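Local coordinates for putative NADPH-dependent oxidoreductase (Desulfitobacterium hafniense DCB-2, PDB 3DB2), which is a putative NADPH-dependent oxidoreductase of the GFO/IDH/MocA family, probably using a nicotinamide cofactor held by its Rossmann-fold domain, at residues C[145-150]-C[225-230]; C[195-200]-C[219-224]. All coordinates share one frame; numbering follows the deposited sequence. Where two conformers were deposited one is given.

Both contacts belong to one mixed beta sheet of the C-terminal domain. Interaction 1 joins strands 147-155 and 228-234 in parallel; interaction 2 joins strands 197-205 and 216-223 as an antiparallel hairpin. Strands 216-223 and 228-234 are sheet neighbours, so the two contacts touch, Ala229 CB packing on Phe223 CE1 and Leu221 N probably bonding to Ala229 O. Interaction 1 lies mostly buried and rests on backbone bonds, with one lysine chain laid along Val147. Interaction 2, nearer the sheet margin, is partly exposed: apolar residues meet on one face, while a salt bridge and a water hold the other. The second subunit touches both.

Interaction 1: residues C[145-150]-C[225-230]; sequences GEVSSI and DGKQAY
Lys227 runs its chain alongside Val147 of the neighbouring segment. CG is anti to the carbonyl carbon, the next torsions are extended, and the bend comes last (chi4 61°). CD and CE thereby lie against Val147, CE 3.1 Å from Val147 O and 4.0 Å from Val147 CB. The turn at chi4 brings NZ to its own segment, where it forms a salt bridge of 2.6 Å with Asp225 OD2; Asp225 OD1 accepts from Lys227 N, closing an Asx turn. An alanine here would lose the methylenes against Val147 and the ammonium bound to Asp225, and would probably loosen the Asx turn and the packing on Val147. Beyond it the strands pair in parallel, in the mixed sheet of the GFO/IDH/MocA C-terminal domain. Ser148 O accepts from Gln228 N at 3.1 Å, Gln228 O from Ile150 N, and Ile150 O from Tyr230 N at 2.9 Å in the straightest bond (166°). Ile150 and Ala229 project from the same face, CB to CB 4.3 Å, and both meet Leu190 of helix 183-194. Ser149 and Gln228 occupy the reverse face; there Gln228 OE1 binds Lys205 of the second subunit, while Val147 O accepts from Tyr208 of that subunit.

Interaction 2: residues C[195-200]-C[219-224]; sequences GPVARV and TLLEFE
Arg199 and Glu222 form a hydrogen-bonded pair in the antiparallel hairpin of strands 197-205 and 216-223, and their side chains lie alongside each other, pointing the same way. From CB, Arg199 CG takes the crowded position between backbone N and carbonyl carbon (chi1 63°) and packs on Glu222 CB at 3.8 Å. CD passes 3.4 Å from Glu222 OE1, and the bend at chi3 (60°) folds the guanidinium back toward Ala198, whose CB lies over one face, offset toward the rim. NE and CZ pass alongside Glu222 OE1 without being the bonding atoms, and NH1 turns to it in a salt bridge of 2.9 Å. The two planes stand 72° apart, and the donor comes from above the carboxylate plane. NH1 also gives a hydrogen to a water that donates to Phe223 O at 2.7 Å, whereas NH2 reaches Glu348. Beneath this pair the backbone makes a classic beta bulge: Ala198 N and Arg199 N both bond to Glu222 O, the former at 2.8 Å, and Glu222 N returns a bond to Arg199 O. Val200 and Leu221 share the reverse face, CG2 against CD2, near helix 324-343. Val197, whose side chain diverges from that of Phe223 at the backbone, still brings CG2 to 3.5 Å from Phe223 CE2, and its CG1 touches Leu221 CD2. Gly195 O sits at the edge of the Phe223 ring, buried without a polar partner. At the end away from the hairpin turn Glu224 N bonds to Pro196 O, whose position is less certain, and the Glu224 carboxylate bridges to Arg329. Since Glu222 OE2 is also bridged to Lys205 of the second subunit, its carboxylate sits between two cations and is probably kept ionised, linking the hairpin's charged face to the subunit interface.

Interaction 1: residues C[145-150]-C[225-230]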
loop_
_atom_site.group_PDB
_atom_site.type_symbol
_atom_site.label_atom_id
_atom_site.label_comp_id
_atom_site.label_asym_id
_atom_site.label_seq_id
_atom_site.Cartn_x
_atom_site.Cartn_y
_atom_site.Cartn_z
ATOM N N GLY C 145 -1.546 9.966 -17.648
ATOM C CA GLY C 145 -1.586 8.800 -18.500
ATOM C C GLY C 145 -2.676 7.891 -17.935
ATOM O O GLY C 145 -3.602 8.468 -17.337
ATOM N N GLU C 146 -2.507 6.594 -18.111
ATOM C CA GLU C 146 -3.467 5.608 -17.634
ATOM C C GLU C 146 -3.088 5.072 -16.247
ATOM O O GLU C 146 -1.953 4.754 -15.985
ATOM C CB GLU C 146 -3.587 4.392 -18.527
ATOM C CG GLU C 146 -4.136 4.728 -19.920
ATOM C CD GLU C 146 -5.629 4.994 -19.914
ATOM O OE1 GLU C 146 -6.325 4.529 -18.984
ATOM O OE2 GLU C 146 -6.137 5.670 -20.836
ATOM N N VAL C 147 -4.096 4.958 -15.401
ATOM C CA VAL C 147 -3.892 4.418 -14.060
ATOM C C VAL C 147 -3.834 2.902 -14.045
ATOM O O VAL C 147 -4.661 2.207 -14.635
ATOM C CB VAL C 147 -5.034 4.787 -13.100
ATOM C CG1 VAL C 147 -4.769 4.063 -11.753
ATOM C CG2 VAL C 147 -5.144 6.283 -12.950
ATOM N N SER C 148 -2.859 2.370 -13.324
ATOM C CA SER C 148 -2.685 0.937 -13.127
ATOM C C SER C 148 -3.245 0.540 -11.751
ATOM O O SER C 148 -4.119 -0.311 -11.653
ATOM C CB SER C 148 -1.225 0.474 -13.183
ATOM O OG SER C 148 -0.307 1.380 -12.583
ATOM N N SER C 149 -2.710 1.210 -10.735
ATOM C CA SER C 149 -3.088 0.888 -9.355
ATOM C C SER C 149 -3.144 2.152 -8.483
ATOM O O SER C 149 -2.599 3.199 -8.797
ATOM C CB SER C 149 -2.117 -0.114 -8.755
ATOM O OG SER C 149 -0.814 0.389 -8.599
ATOM N N ILE C 150 -3.822 1.992 -7.334
ATOM C CA ILE C 150 -3.927 3.030 -6.327
ATOM C C ILE C 150 -3.678 2.397 -4.956
ATOM O O ILE C 150 -4.055 1.263 -4.736
ATOM C CB ILE C 150 -5.282 3.746 -6.345
ATOM C CG1 ILE C 150 -5.497 4.586 -7.599
ATOM C CG2 ILE C 150 -5.482 4.582 -5.074
ATOM C CD1 ILE C 150 -6.917 5.114 -7.681
ATOM N N ASP C 225 -13.052 -2.764 -14.495
ATOM C CA ASP C 225 -12.223 -2.581 -15.699
ATOM C C ASP C 225 -10.820 -3.152 -15.579
ATOM O O ASP C 225 -9.980 -2.956 -16.461
ATOM C CB ASP C 225 -12.180 -1.094 -16.070
ATOM C CG ASP C 225 -11.278 -0.234 -15.223
ATOM O OD1 ASP C 225 -10.738 -0.718 -14.204
ATOM O OD2 ASP C 225 -11.069 0.953 -15.568
ATOM N N GLY C 226 -10.471 -3.891 -14.534
ATOM C CA GLY C 226 -9.162 -4.488 -14.445
ATOM C C GLY C 226 -8.142 -3.760 -13.598
ATOM O O GLY C 226 -7.118 -4.334 -13.255
ATOM N N LYS C 227 -8.401 -2.500 -13.282
ATOM C CA LYS C 227 -7.473 -1.681 -12.491
ATOM C C LYS C 227 -7.454 -2.247 -11.082
ATOM O O LYS C 227 -8.361 -3.030 -10.752
ATOM C CB LYS C 227 -7.891 -0.231 -12.539
ATOM C CG LYS C 227 -7.840 0.416 -13.913
ATOM C CD LYS C 227 -7.902 1.940 -13.736
ATOM C CE LYS C 227 -7.747 2.639 -15.077
ATOM N NZ LYS C 227 -8.849 2.255 -15.993
ATOM N N GLN C 228 -6.464 -1.874 -10.270
ATOM C CA GLN C 228 -6.338 -2.492 -8.958
ATOM C C GLN C 228 -6.128 -1.467 -7.851
ATOM O O GLN C 228 -5.648 -0.372 -8.143
ATOM C CB GLN C 228 -5.139 -3.425 -8.927
ATOM C CG GLN C 228 -5.286 -4.621 -9.830
ATOM C CD GLN C 228 -4.134 -5.593 -9.816
ATOM O OE1 GLN C 228 -3.755 -6.119 -10.874
ATOM N NE2 GLN C 228 -3.590 -5.880 -8.636
ATOM N N ALA C 229 -6.477 -1.831 -6.626
ATOM C CA ALA C 229 -6.175 -0.943 -5.499
ATOM C C ALA C 229 -5.881 -1.760 -4.230
ATOM O O ALA C 229 -6.317 -2.896 -4.093
ATOM C CB ALA C 229 -7.280 0.048 -5.243
ATOM N N TYR C 230 -5.123 -1.111 -3.356
ATOM C CA TYR C 230 -4.798 -1.485 -1.998
ATOM C C TYR C 230 -5.460 -0.503 -1.032
ATOM O O TYR C 230 -5.373 0.702 -1.295
ATOM C CB TYR C 230 -3.278 -1.471 -1.798
ATOM C CG TYR C 230 -2.889 -1.393 -0.344
ATOM C CD1 TYR C 230 -3.077 -2.491 0.497
ATOM C CD2 TYR C 230 -2.349 -0.228 0.185
ATOM C CE1 TYR C 230 -2.716 -2.395 1.829
ATOM C CE2 TYR C 230 -1.992 -0.134 1.525
ATOM C CZ TYR C 230 -2.186 -1.237 2.325
ATOM O OH TYR C 230 -1.851 -1.208 3.665
#

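Interaction 2: residues C[195-200]-C[219-224]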
loop_
_atom_site.group_PDB
_atom_site.type_symbol
_atom_site.label_atom_id
_atom_site.label_comp_id
_atom_site.label_asym_id
_atom_site.label_seq_id
_atom_site.Cartn_x
_atom_site.Cartn_y
_atom_site.Cartn_z
ATOM N N GLY C 195 -14.319 3.973 -10.590
ATOM C CA GLY C 195 -15.473 3.169 -10.924
ATOM C C GLY C 195 -15.619 1.955 -10.002
ATOM O O GLY C 195 -14.854 1.801 -9.043
ATOM N N PRO C 196 -16.606 1.118 -10.269
ATOM C CA PRO C 196 -17.015 0.065 -9.344
ATOM C C PRO C 196 -16.029 -1.082 -9.159
ATOM O O PRO C 196 -15.416 -1.679 -10.050
ATOM C CB PRO C 196 -18.316 -0.497 -9.962
ATOM C CG PRO C 196 -18.189 -0.155 -11.407
ATOM C CD PRO C 196 -17.478 1.155 -11.453
ATOM N N VAL C 197 -15.873 -1.468 -7.900
ATOM C CA VAL C 197 -15.064 -2.617 -7.517
ATOM C C VAL C 197 -15.739 -3.910 -7.944
ATOM O O VAL C 197 -16.956 -4.033 -7.820
ATOM C CB VAL C 197 -14.837 -2.596 -5.999
ATOM C CG1 VAL C 197 -14.155 -3.885 -5.574
ATOM C CG2 VAL C 197 -14.029 -1.362 -5.597
ATOM N N ALA C 198 -14.969 -4.869 -8.443
ATOM C CA ALA C 198 -15.498 -6.177 -8.804
ATOM C C ALA C 198 -15.326 -7.223 -7.719
ATOM O O ALA C 198 -16.173 -8.088 -7.468
ATOM C CB ALA C 198 -14.844 -6.674 -10.087
ATOM N N ARG C 199 -14.182 -7.252 -7.064
ATOM C CA ARG C 199 -13.848 -8.249 -6.064
ATOM C C ARG C 199 -12.840 -7.704 -5.051
ATOM O O ARG C 199 -12.102 -6.718 -5.279
ATOM C CB ARG C 199 -13.263 -9.533 -6.662
ATOM C CG ARG C 199 -11.938 -9.359 -7.406
ATOM C CD ARG C 199 -11.600 -10.665 -8.166
ATOM N NE ARG C 199 -12.727 -10.877 -9.097
ATOM C CZ ARG C 199 -12.851 -10.235 -10.236
ATOM N NH1 ARG C 199 -11.933 -9.366 -10.670
ATOM N NH2 ARG C 199 -13.953 -10.534 -10.928
ATOM N N VAL C 200 -12.807 -8.345 -3.884
ATOM C CA VAL C 200 -12.101 -7.973 -2.689
ATOM C C VAL C 200 -11.328 -9.138 -2.080
ATOM O O VAL C 200 -11.900 -10.230 -2.071
ATOM C CB VAL C 200 -13.111 -7.485 -1.611
ATOM C CG1 VAL C 200 -12.405 -6.980 -0.363
ATOM C CG2 VAL C 200 -14.020 -6.406 -2.177
ATOM N N THR C 219 -6.405 -4.617 2.468
ATOM C CA THR C 219 -7.432 -5.075 1.548
ATOM C C THR C 219 -6.962 -4.831 0.105
ATOM O O THR C 219 -6.513 -3.693 -0.124
ATOM C CB THR C 219 -8.754 -4.316 1.752
ATOM O OG1 THR C 219 -9.077 -4.401 3.138
ATOM C CG2 THR C 219 -9.844 -4.968 0.928
ATOM N N LEU C 220 -7.111 -5.855 -0.709
ATOM C CA LEU C 220 -6.912 -5.710 -2.150
ATOM C C LEU C 220 -8.277 -5.688 -2.856
ATOM O O LEU C 220 -9.208 -6.408 -2.531
ATOM C CB LEU C 220 -6.071 -6.835 -2.723
ATOM C CG LEU C 220 -4.675 -6.974 -2.128
ATOM C CD1 LEU C 220 -3.916 -8.061 -2.900
ATOM C CD2 LEU C 220 -3.915 -5.663 -2.122
ATOM N N LEU C 221 -8.362 -4.852 -3.863
ATOM C CA LEU C 221 -9.499 -4.664 -4.736
ATOM C C LEU C 221 -9.094 -4.819 -6.198
ATOM O O LEU C 221 -8.032 -4.383 -6.619
ATOM C CB LEU C 221 -10.112 -3.274 -4.520
ATOM C CG LEU C 221 -10.225 -2.832 -3.054
ATOM C CD1 LEU C 221 -9.829 -1.373 -2.903
ATOM C CD2 LEU C 221 -11.633 -3.059 -2.548
ATOM N N GLU C 222 -9.951 -5.447 -6.986
ATOM C CA GLU C 222 -9.855 -5.427 -8.448
ATOM C C GLU C 222 -11.129 -4.753 -8.960
ATOM O O GLU C 222 -12.210 -5.136 -8.480
ATOM C CB GLU C 222 -9.753 -6.784 -9.098
ATOM C CG GLU C 222 -8.434 -7.488 -8.882
ATOM C CD GLU C 222 -8.214 -8.563 -9.942
ATOM O OE1 GLU C 222 -9.104 -9.403 -10.158
ATOM O OE2 GLU C 222 -7.127 -8.560 -10.549
ATOM N N PHE C 223 -10.979 -3.822 -9.871
ATOM C CA PHE C 223 -12.066 -3.031 -10.432
ATOM C C PHE C 223 -12.719 -3.769 -11.605
ATOM O O PHE C 223 -12.131 -4.708 -12.130
ATOM C CB PHE C 223 -11.583 -1.630 -10.872
ATOM C CG PHE C 223 -11.364 -0.815 -9.582
ATOM C CD1 PHE C 223 -10.143 -0.870 -8.938
ATOM C CD2 PHE C 223 -12.388 -0.060 -9.071
ATOM C CE1 PHE C 223 -9.930 -0.181 -7.752
ATOM C CE2 PHE C 223 -12.199 0.612 -7.858
ATOM C CZ PHE C 223 -10.987 0.524 -7.202
ATOM N N GLU C 224 -13.923 -3.340 -11.978
ATOM C CA GLU C 224 -14.612 -3.999 -13.089
ATOM C C GLU C 224 -13.829 -3.839 -14.387
ATOM O O GLU C 224 -13.902 -4.691 -15.271
ATOM C CB GLU C 224 -16.037 -3.435 -13.192
ATOM C CG GLU C 224 -17.094 -4.321 -12.564
ATOM C CD GLU C 224 -17.754 -3.749 -11.330
ATOM O OE1 GLU C 224 -19.007 -3.667 -11.354
ATOM O OE2 GLU C 224 -17.025 -3.395 -10.375
HETATM O O HOH W 1 -12.255 -7.308 -12.852
#